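Local coordinates for putative uncharacterized protein (Mycobacterium tuberculosis, PDB 3I7T), which is of unknown function but belongs to the YjgF/YER057c/UK114 (RidA) family of homotrimers, whose characterised members often hydrolyse reactive imine and enamine intermediates, at residues Ser3-Ser11 and Tyr19-Pro27; Asp40-Leu49 and Arg78-Ala89. All coordinates share one frame; numbering follows the deposited sequence.

Contact 1: residues Ser3-Ser11 and Tyr19-Pro27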
loop_
_atom_site.group_PDB
_atom_site.type_symbol
_atom_site.label_atom_id
_atom_site.label_comp_id
_atom_site.label_asym_id
_atom_site.label_seq_id
_atom_site.Cartn_x
_atom_site.Cartn_y
_atom_site.Cartn_z
ATOM N N SER A 3 -2.641 21.095 10.453
ATOM C CA SER A 3 -3.967 21.441 9.838
ATOM C C SER A 3 -4.361 20.544 8.652
ATOM O O SER A 3 -3.635 20.445 7.651
ATOM C CB SER A 3 -4.001 22.904 9.421
ATOM O OG SER A 3 -5.299 23.241 8.966
ATOM N N ARG A 4 -5.534 19.920 8.766
ATOM C CA ARG A 4 -5.949 18.867 7.844
ATOM C C ARG A 4 -7.029 19.317 6.857
ATOM O O ARG A 4 -8.020 19.926 7.244
ATOM C CB ARG A 4 -6.434 17.652 8.645
ATOM C CG ARG A 4 -6.902 16.432 7.820
ATOM C CD ARG A 4 -7.188 15.256 8.766
ATOM N NE ARG A 4 -7.861 14.139 8.111
ATOM C CZ ARG A 4 -7.683 12.867 8.455
ATOM N NH1 ARG A 4 -8.326 11.903 7.805
ATOM N NH2 ARG A 4 -6.855 12.564 9.455
ATOM N N THR A 5 -6.832 19.005 5.580
ATOM C CA THR A 5 -7.831 19.301 4.569
ATOM C C THR A 5 -8.172 18.033 3.804
ATOM O O THR A 5 -7.316 17.171 3.591
ATOM C CB THR A 5 -7.368 20.417 3.581
ATOM O OG1 THR A 5 -6.013 20.191 3.199
ATOM C CG2 THR A 5 -7.441 21.776 4.223
ATOM N N MET A 6 -9.430 17.930 3.390
ATOM C CA MET A 6 -9.927 16.734 2.740
ATOM C C MET A 6 -10.743 17.060 1.509
ATOM O O MET A 6 -11.433 18.090 1.444
ATOM C CB MET A 6 -10.768 15.930 3.721
ATOM C CG MET A 6 -10.042 15.670 5.014
ATOM S SD MET A 6 -10.934 14.620 6.170
ATOM C CE MET A 6 -12.503 15.471 6.326
ATOM N N VAL A 7 -10.662 16.171 0.532
ATOM C CA VAL A 7 -11.334 16.341 -0.728
ATOM C C VAL A 7 -12.357 15.222 -0.877
ATOM O O VAL A 7 -12.043 14.048 -0.683
ATOM C CB VAL A 7 -10.328 16.291 -1.910
ATOM C CG1 VAL A 7 -11.063 16.369 -3.273
ATOM C CG2 VAL A 7 -9.266 17.403 -1.766
ATOM N N SER A 8 -13.583 15.603 -1.220
ATOM C CA SER A 8 -14.662 14.656 -1.448
ATOM C C SER A 8 -15.175 14.837 -2.877
ATOM O O SER A 8 -15.103 15.932 -3.422
ATOM C CB SER A 8 -15.801 14.939 -0.480
ATOM O OG SER A 8 -17.025 14.419 -0.987
ATOM N N SER A 9 -15.680 13.770 -3.492
ATOM C CA SER A 9 -16.244 13.885 -4.840
ATOM C C SER A 9 -17.769 13.891 -4.779
ATOM O O SER A 9 -18.443 14.074 -5.797
ATOM C CB SER A 9 -15.762 12.744 -5.729
ATOM O OG SER A 9 -16.184 11.501 -5.198
ATOM N N GLY A 10 -18.317 13.691 -3.583
ATOM C CA GLY A 10 -19.764 13.672 -3.405
ATOM C C GLY A 10 -20.413 12.329 -3.736
ATOM O O GLY A 10 -21.634 12.208 -3.726
ATOM N N SER A 11 -19.606 11.312 -4.025
ATOM C CA SER A 11 -20.146 10.020 -4.413
ATOM C C SER A 11 -20.815 9.316 -3.230
ATOM O O SER A 11 -20.488 9.583 -2.068
ATOM C CB SER A 11 -19.043 9.129 -4.962
ATOM O OG SER A 11 -18.255 8.664 -3.890
ATOM N N TYR A 19 -14.939 7.780 3.712
ATOM C CA TYR A 19 -13.550 8.011 3.290
ATOM C C TYR A 19 -13.496 9.238 2.362
ATOM O O TYR A 19 -14.524 9.664 1.827
ATOM C CB TYR A 19 -12.958 6.765 2.601
ATOM C CG TYR A 19 -13.345 6.576 1.130
ATOM C CD1 TYR A 19 -12.547 7.098 0.110
ATOM C CD2 TYR A 19 -14.495 5.859 0.767
ATOM C CE1 TYR A 19 -12.887 6.934 -1.235
ATOM C CE2 TYR A 19 -14.843 5.681 -0.572
ATOM C CZ TYR A 19 -14.035 6.222 -1.574
ATOM O OH TYR A 19 -14.368 6.055 -2.915
ATOM N N SER A 20 -12.299 9.799 2.183
ATOM C CA SER A 20 -12.092 10.961 1.330
ATOM C C SER A 20 -11.346 10.578 0.067
ATOM O O SER A 20 -10.604 9.603 0.041
ATOM C CB SER A 20 -11.274 12.027 2.063
ATOM O OG SER A 20 -11.966 12.551 3.170
ATOM N N ARG A 21 -11.533 11.359 -0.986
ATOM C CA ARG A 21 -10.772 11.163 -2.208
ATOM C C ARG A 21 -9.290 11.475 -1.949
ATOM O O ARG A 21 -8.406 10.741 -2.397
ATOM C CB ARG A 21 -11.331 12.059 -3.321
ATOM C CG ARG A 21 -12.638 11.563 -3.931
ATOM C CD ARG A 21 -12.379 10.382 -4.854
ATOM N NE ARG A 21 -11.279 10.678 -5.760
ATOM C CZ ARG A 21 -10.380 9.788 -6.172
ATOM N NH1 ARG A 21 -10.449 8.528 -5.762
ATOM N NH2 ARG A 21 -9.404 10.166 -6.996
ATOM N N ALA A 22 -9.027 12.570 -1.227
ATOM C CA ALA A 22 -7.664 12.951 -0.865
ATOM C C ALA A 22 -7.622 13.617 0.506
ATOM O O ALA A 22 -8.576 14.295 0.908
ATOM C CB ALA A 22 -7.075 13.872 -1.899
ATOM N N VAL A 23 -6.512 13.431 1.214
ATOM C CA VAL A 23 -6.292 14.135 2.468
ATOM C C VAL A 23 -4.894 14.721 2.448
ATOM O O VAL A 23 -3.957 14.059 2.000
ATOM C CB VAL A 23 -6.472 13.187 3.683
ATOM C CG1 VAL A 23 -6.186 13.926 5.007
ATOM C CG2 VAL A 23 -7.879 12.641 3.684
ATOM N N ARG A 24 -4.773 15.970 2.905
ATOM C CA ARG A 24 -3.491 16.663 3.050
ATOM C C ARG A 24 -3.274 17.100 4.519
ATOM O O ARG A 24 -4.167 17.685 5.119
ATOM C CB ARG A 24 -3.439 17.893 2.116
ATOM C CG ARG A 24 -2.251 18.848 2.402
ATOM C CD ARG A 24 -2.201 20.043 1.446
ATOM N NE ARG A 24 -0.906 20.743 1.494
ATOM C CZ ARG A 24 -0.394 21.423 0.473
ATOM N NH1 ARG A 24 -1.058 21.502 -0.680
ATOM N NH2 ARG A 24 0.786 22.013 0.591
ATOM N N ILE A 25 -2.122 16.757 5.102
ATOM C CA ILE A 25 -1.651 17.367 6.357
ATOM C C ILE A 25 -0.161 17.580 6.219
ATOM O O ILE A 25 0.546 16.700 5.769
ATOM C CB ILE A 25 -1.800 16.474 7.620
ATOM C CG1 ILE A 25 -2.692 15.283 7.370
ATOM C CG2 ILE A 25 -2.122 17.301 8.884
ATOM C CD1 ILE A 25 -1.872 14.104 6.904
ATOM N N GLY A 26 0.339 18.732 6.630
ATOM C CA GLY A 26 1.709 19.051 6.281
ATOM C C GLY A 26 1.925 18.959 4.777
ATOM O O GLY A 26 1.080 19.371 3.978
ATOM N N PRO A 27 3.066 18.402 4.363
ATOM C CA PRO A 27 3.337 18.429 2.933
ATOM C C PRO A 27 2.807 17.157 2.277
ATOM O O PRO A 27 2.804 17.042 1.044
ATOM C CB PRO A 27 4.868 18.458 2.881
ATOM C CG PRO A 27 5.303 17.710 4.169
ATOM C CD PRO A 27 4.086 17.631 5.097
#
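Strand 4-7, an outermost strand of the sheet within the chain, pairs with strand 22-25 in an antiparallel ladder that ends in a classic beta bulge. Thr5 and Arg24 form a hydrogen-bonded pair. Thr5 N reaches Arg24 O at 3.0 Å. Arg24 N returns to Thr5 O at 2.9 Å. Further along, Val7 N gives a 2.8 Å bond to Ala22 O. Val7 O then faces two residues at once: Arg21 N lies 2.8 Å from it, with a bent N-H...O angle of 132°, and Ala22 N adds a weak bond. This doubling is the bulge.

The face with Val7 and Ala22 packs under helix 41-58. Val7 CB meets Ala22 CB at 4.1 Å, and Ala55 and Gln58 of the helix close over them. Thr5 and Arg24 lie side by side on the same face. Arg24 is extended, and its NH1 bonds to Ala59 O.

The other face meets the second subunit. Arg4 puts CG anti to its backbone N (chi1 -179°) and runs straight out to NE. This lays one face of its guanidinium over Val23 CG1, which is 3.5 Å from Arg4 NE. Its NH2 bonds to Val66 O of the second subunit. Met6 runs beside Val23, with Met6 CG 4.0 Å from Val23 CG2, and packs on Ile93 of the second subunit. Ser20 OG touches Met6 CB but bonds to Arg94 O of that subunit.

At the bulge, Arg21 CG packs on Ser9, and Arg21 NH1 bonds to Thr34 OG1. Ser8 OG accepts from Gly10 N, an ST turn. The whole is an antiparallel edge of a mixed sheet, with a helix on one face and a subunit interface on the other, as in the trimeric YjgF fold.

Contact 2: residues Asp40-Leu49 and Arg78-Ala89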
loop_
_atom_site.group_PDB
_atom_site.type_symbol
_atom_site.label_atom_id
_atom_site.label_comp_id
_atom_site.label_asym_id
_atom_site.label_seq_id
_atom_site.Cartn_x
_atom_site.Cartn_y
_atom_site.Cartn_z
ATOM N N ASP A 40 -12.303 0.013 -21.784
ATOM C CA ASP A 40 -11.153 -0.890 -21.790
ATOM C C ASP A 40 -10.019 -0.386 -20.905
ATOM O O ASP A 40 -10.034 0.760 -20.457
ATOM C CB ASP A 40 -10.651 -1.130 -23.213
ATOM C CG ASP A 40 -9.799 -2.397 -23.333
ATOM O OD1 ASP A 40 -9.309 -2.658 -24.459
ATOM O OD2 ASP A 40 -9.619 -3.140 -22.323
ATOM N N ILE A 41 -9.034 -1.243 -20.659
ATOM C CA ILE A 41 -8.045 -0.928 -19.646
ATOM C C ILE A 41 -7.321 0.394 -19.893
ATOM O O ILE A 41 -7.121 1.161 -18.960
ATOM C CB ILE A 41 -7.072 -2.107 -19.328
ATOM C CG1 ILE A 41 -6.713 -2.073 -17.825
ATOM C CG2 ILE A 41 -5.851 -2.101 -20.257
ATOM C CD1 ILE A 41 -5.666 -3.090 -17.379
ATOM N N ALA A 42 -6.957 0.694 -21.135
ATOM C CA ALA A 42 -6.291 1.967 -21.399
ATOM C C ALA A 42 -7.155 3.160 -20.988
ATOM O O ALA A 42 -6.692 4.027 -20.269
ATOM C CB ALA A 42 -5.878 2.089 -22.857
ATOM N N ALA A 43 -8.404 3.201 -21.448
ATOM C CA ALA A 43 -9.278 4.333 -21.142
ATOM C C ALA A 43 -9.498 4.483 -19.641
ATOM O O ALA A 43 -9.523 5.594 -19.111
ATOM C CB ALA A 43 -10.604 4.181 -21.864
ATOM N N GLN A 44 -9.672 3.353 -18.957
ATOM C CA GLN A 44 -9.879 3.345 -17.510
ATOM C C GLN A 44 -8.651 3.843 -16.764
ATOM O O GLN A 44 -8.774 4.571 -15.779
ATOM C CB GLN A 44 -10.255 1.944 -17.032
ATOM C CG GLN A 44 -11.660 1.512 -17.475
ATOM C CD GLN A 44 -12.140 0.287 -16.717
ATOM O OE1 GLN A 44 -11.491 -0.172 -15.768
ATOM N NE2 GLN A 44 -13.274 -0.259 -17.139
ATOM N N THR A 45 -7.463 3.459 -17.226
ATOM C CA THR A 45 -6.238 3.999 -16.619
ATOM C C THR A 45 -6.136 5.516 -16.798
ATOM O O THR A 45 -5.833 6.237 -15.856
ATOM C CB THR A 45 -4.986 3.322 -17.196
ATOM O OG1 THR A 45 -5.158 1.907 -17.116
ATOM C CG2 THR A 45 -3.769 3.705 -16.387
ATOM N N ARG A 46 -6.396 6.006 -18.005
ATOM C CA ARG A 46 -6.322 7.443 -18.240
ATOM C C ARG A 46 -7.304 8.173 -17.336
ATOM O O ARG A 46 -6.970 9.193 -16.734
ATOM C CB ARG A 46 -6.588 7.786 -19.708
ATOM C CG ARG A 46 -5.447 7.377 -20.650
ATOM C CD ARG A 46 -5.610 7.980 -22.058
ATOM N NE ARG A 46 -6.934 7.687 -22.608
ATOM C CZ ARG A 46 -7.206 6.676 -23.429
ATOM N NH1 ARG A 46 -6.246 5.846 -23.825
ATOM N NH2 ARG A 46 -8.446 6.500 -23.860
ATOM N N ASP A 47 -8.513 7.639 -17.233
ATOM C CA ASP A 47 -9.559 8.281 -16.441
ATOM C C ASP A 47 -9.252 8.221 -14.948
ATOM O O ASP A 47 -9.540 9.167 -14.202
ATOM C CB ASP A 47 -10.920 7.647 -16.747
ATOM C CG ASP A 47 -12.081 8.527 -16.315
ATOM O OD1 ASP A 47 -12.133 9.703 -16.759
ATOM O OD2 ASP A 47 -12.928 8.055 -15.527
ATOM N N ALA A 48 -8.650 7.119 -14.501
ATOM C CA ALA A 48 -8.260 7.010 -13.094
ATOM C C ALA A 48 -7.204 8.054 -12.779
ATOM O O ALA A 48 -7.224 8.661 -11.712
ATOM C CB ALA A 48 -7.757 5.598 -12.757
ATOM N N LEU A 49 -6.291 8.281 -13.719
ATOM C CA LEU A 49 -5.213 9.245 -13.491
ATOM C C LEU A 49 -5.726 10.667 -13.566
ATOM O O LEU A 49 -5.220 11.539 -12.865
ATOM C CB LEU A 49 -4.069 9.042 -14.484
ATOM C CG LEU A 49 -3.249 7.763 -14.286
ATOM C CD1 LEU A 49 -2.196 7.548 -15.395
ATOM C CD2 LEU A 49 -2.605 7.762 -12.917
ATOM N N ARG A 78 -1.999 -7.575 -19.292
ATOM C CA ARG A 78 -2.232 -6.332 -20.023
ATOM C C ARG A 78 -1.443 -5.159 -19.435
ATOM O O ARG A 78 -1.827 -4.007 -19.596
ATOM C CB ARG A 78 -3.729 -6.008 -20.076
ATOM C CG ARG A 78 -4.565 -7.070 -20.784
ATOM C CD ARG A 78 -5.999 -6.603 -21.021
ATOM N NE ARG A 78 -6.803 -6.631 -19.794
ATOM C CZ ARG A 78 -8.049 -6.166 -19.693
ATOM N NH1 ARG A 78 -8.655 -5.618 -20.748
ATOM N NH2 ARG A 78 -8.685 -6.250 -18.538
ATOM N N TRP A 79 -0.324 -5.460 -18.777
ATOM C CA TRP A 79 0.461 -4.437 -18.086
ATOM C C TRP A 79 0.968 -3.337 -19.009
ATOM O O TRP A 79 1.177 -2.208 -18.569
ATOM C CB TRP A 79 1.629 -5.054 -17.305
ATOM C CG TRP A 79 2.723 -5.631 -18.163
ATOM C CD1 TRP A 79 2.815 -6.915 -18.624
ATOM C CD2 TRP A 79 3.885 -4.949 -18.650
ATOM N NE1 TRP A 79 3.961 -7.071 -19.370
ATOM C CE2 TRP A 79 4.634 -5.880 -19.405
ATOM C CE3 TRP A 79 4.360 -3.639 -18.531
ATOM C CZ2 TRP A 79 5.833 -5.546 -20.036
ATOM C CZ3 TRP A 79 5.559 -3.309 -19.161
ATOM C CH2 TRP A 79 6.278 -4.263 -19.907
ATOM N N ARG A 80 1.163 -3.657 -20.283
ATOM C CA ARG A 80 1.688 -2.669 -21.217
ATOM C C ARG A 80 0.711 -1.573 -21.585
ATOM O O ARG A 80 1.110 -0.432 -21.745
ATOM C CB ARG A 80 2.225 -3.336 -22.474
ATOM C CG ARG A 80 3.713 -3.537 -22.415
ATOM C CD ARG A 80 4.273 -4.023 -23.733
ATOM N NE ARG A 80 5.667 -4.412 -23.553
ATOM C CZ ARG A 80 6.666 -3.546 -23.413
ATOM N NH1 ARG A 80 6.427 -2.239 -23.445
ATOM N NH2 ARG A 80 7.905 -3.987 -23.241
ATOM N N GLU A 81 -0.564 -1.921 -21.726
ATOM C CA GLU A 81 -1.599 -0.940 -22.012
ATOM C C GLU A 81 -1.670 0.058 -20.862
ATOM O O GLU A 81 -1.847 1.260 -21.074
ATOM C CB GLU A 81 -2.963 -1.627 -22.206
ATOM C CG GLU A 81 -3.225 -2.198 -23.612
ATOM C CD GLU A 81 -4.721 -2.519 -23.873
ATOM O OE1 GLU A 81 -5.549 -1.584 -24.089
ATOM O OE2 GLU A 81 -5.063 -3.724 -23.870
ATOM N N VAL A 82 -1.527 -0.452 -19.641
ATOM C CA VAL A 82 -1.591 0.380 -18.446
ATOM C C VAL A 82 -0.316 1.204 -18.309
ATOM O O VAL A 82 -0.368 2.418 -18.121
ATOM C CB VAL A 82 -1.806 -0.472 -17.173
ATOM C CG1 VAL A 82 -1.812 0.403 -15.942
ATOM C CG2 VAL A 82 -3.103 -1.220 -17.271
ATOM N N GLY A 83 0.831 0.538 -18.429
ATOM C CA GLY A 83 2.120 1.224 -18.369
ATOM C C GLY A 83 2.261 2.404 -19.315
ATOM O O GLY A 83 2.802 3.440 -18.940
ATOM N N GLU A 84 1.794 2.251 -20.550
ATOM C CA GLU A 84 1.886 3.318 -21.539
ATOM C C GLU A 84 1.225 4.597 -21.054
ATOM O O GLU A 84 1.754 5.691 -21.237
ATOM C CB GLU A 84 1.238 2.893 -22.852
ATOM C CG GLU A 84 2.084 1.959 -23.680
ATOM C CD GLU A 84 1.338 1.424 -24.881
ATOM O OE1 GLU A 84 0.571 2.198 -25.504
ATOM O OE2 GLU A 84 1.519 0.228 -25.202
ATOM N N VAL A 85 0.040 4.455 -20.467
ATOM C CA VAL A 85 -0.685 5.591 -19.923
ATOM C C VAL A 85 0.022 6.194 -18.691
ATOM O O VAL A 85 0.076 7.412 -18.529
ATOM C CB VAL A 85 -2.145 5.195 -19.575
ATOM C CG1 VAL A 85 -2.868 6.345 -18.915
ATOM C CG2 VAL A 85 -2.892 4.710 -20.811
ATOM N N HIS A 86 0.551 5.336 -17.818
ATOM C CA HIS A 86 1.264 5.783 -16.625
ATOM C C HIS A 86 2.512 6.546 -17.070
ATOM O O HIS A 86 2.883 7.577 -16.482
ATOM C CB HIS A 86 1.639 4.556 -15.761
ATOM C CG HIS A 86 2.224 4.899 -14.420
ATOM N ND1 HIS A 86 3.565 5.175 -14.238
ATOM C CD2 HIS A 86 1.652 4.991 -13.194
ATOM C CE1 HIS A 86 3.793 5.429 -12.961
ATOM N NE2 HIS A 86 2.645 5.335 -12.307
ATOM N N ALA A 87 3.131 6.048 -18.141
ATOM C CA ALA A 87 4.357 6.621 -18.692
ATOM C C ALA A 87 4.097 7.985 -19.319
ATOM O O ALA A 87 4.886 8.907 -19.142
ATOM C CB ALA A 87 4.979 5.683 -19.710
ATOM N N GLN A 88 2.991 8.107 -20.053
ATOM C CA GLN A 88 2.611 9.390 -20.632
ATOM C C GLN A 88 2.330 10.412 -19.521
ATOM O O GLN A 88 2.619 11.596 -19.675
ATOM C CB GLN A 88 1.421 9.233 -21.599
ATOM C CG GLN A 88 1.377 10.267 -22.757
ATOM C CD GLN A 88 2.259 9.903 -23.971
ATOM O OE1 GLN A 88 3.310 9.266 -23.836
ATOM N NE2 GLN A 88 1.830 10.325 -25.163
ATOM N N ALA A 89 1.805 9.947 -18.388
ATOM C CA ALA A 89 1.559 10.832 -17.249
ATOM C C ALA A 89 2.840 11.105 -16.434
ATOM O O ALA A 89 3.059 12.224 -15.960
ATOM C CB ALA A 89 0.448 10.259 -16.353
#
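Asp40 OD2 is gripped from two sides of the contact. Ile41 N, in its own segment, donates to it at 2.6 Å from above the carboxylate plane. Arg78 NH1 makes a salt bridge to Asp40 OD2 at 3.1 Å. The carboxylate and guanidinium planes are 35° apart, and Ile41 CB sits over one face of the guanidinium. Asp75 adds a long, weak ion pair to Arg78 NE. Glu81 brings a second carboxylate close, with its OE1 3.9 Å from Asp40 OD1 and the two planes nearly perpendicular. Both acids lie at the start of a helix, where the helix dipoles and Arg78 would probably ease their repulsion.

Beyond this end, helices 41-49 and 79-89 run side by side at 32°. Ile41 CG2 packs on Glu81 CB at 3.5 Å. Thr45 turns OG1 back beside its backbone N (chi1 -51°), where it donates to Ile41 O at 2.8 Å. Thr45 N reaches the same oxygen from the opposite face of its plane. With its hydroxyl used this way, Thr45 offers CG2 to Val85 and Val82.

Val85 is a knob in a hole made by Ala42, Thr45, Arg46 and Leu49. The Arg46 side chain crosses Val85 at about a right angle, its CG against both methyls. Leu49 slides past Val85 and ends with CD1 3.9 Å from Ala89 CB. Strands 66-73 and 112-119 lie beneath: Val82 rests on Ile71, and Leu49 on Ile114. The charge pairing between the helices is thus at their N-terminal ends. Farther along, contact is mainly through aliphatic groups, including the CG of Arg46.

How the contacts relate
Contact 1 closes before contact 2 opens along the chain. Their centres are about 24 Å apart, on opposite sides of the chain's centre, and their nearest atoms are about 5 Å apart without touching. Helix 41-58 links them: its first half forms contact 2, and its second half covers the strand pair of contact 1. Both build on one mixed sheet: contact 1 is its 4-7 edge, and contact 2 is in the helical layer packed on it. They also look to different neighbours. Contact 1 borders the second subunit, and helix 79-90 of contact 2 borders the third, so each chain joins the trimer through both regions.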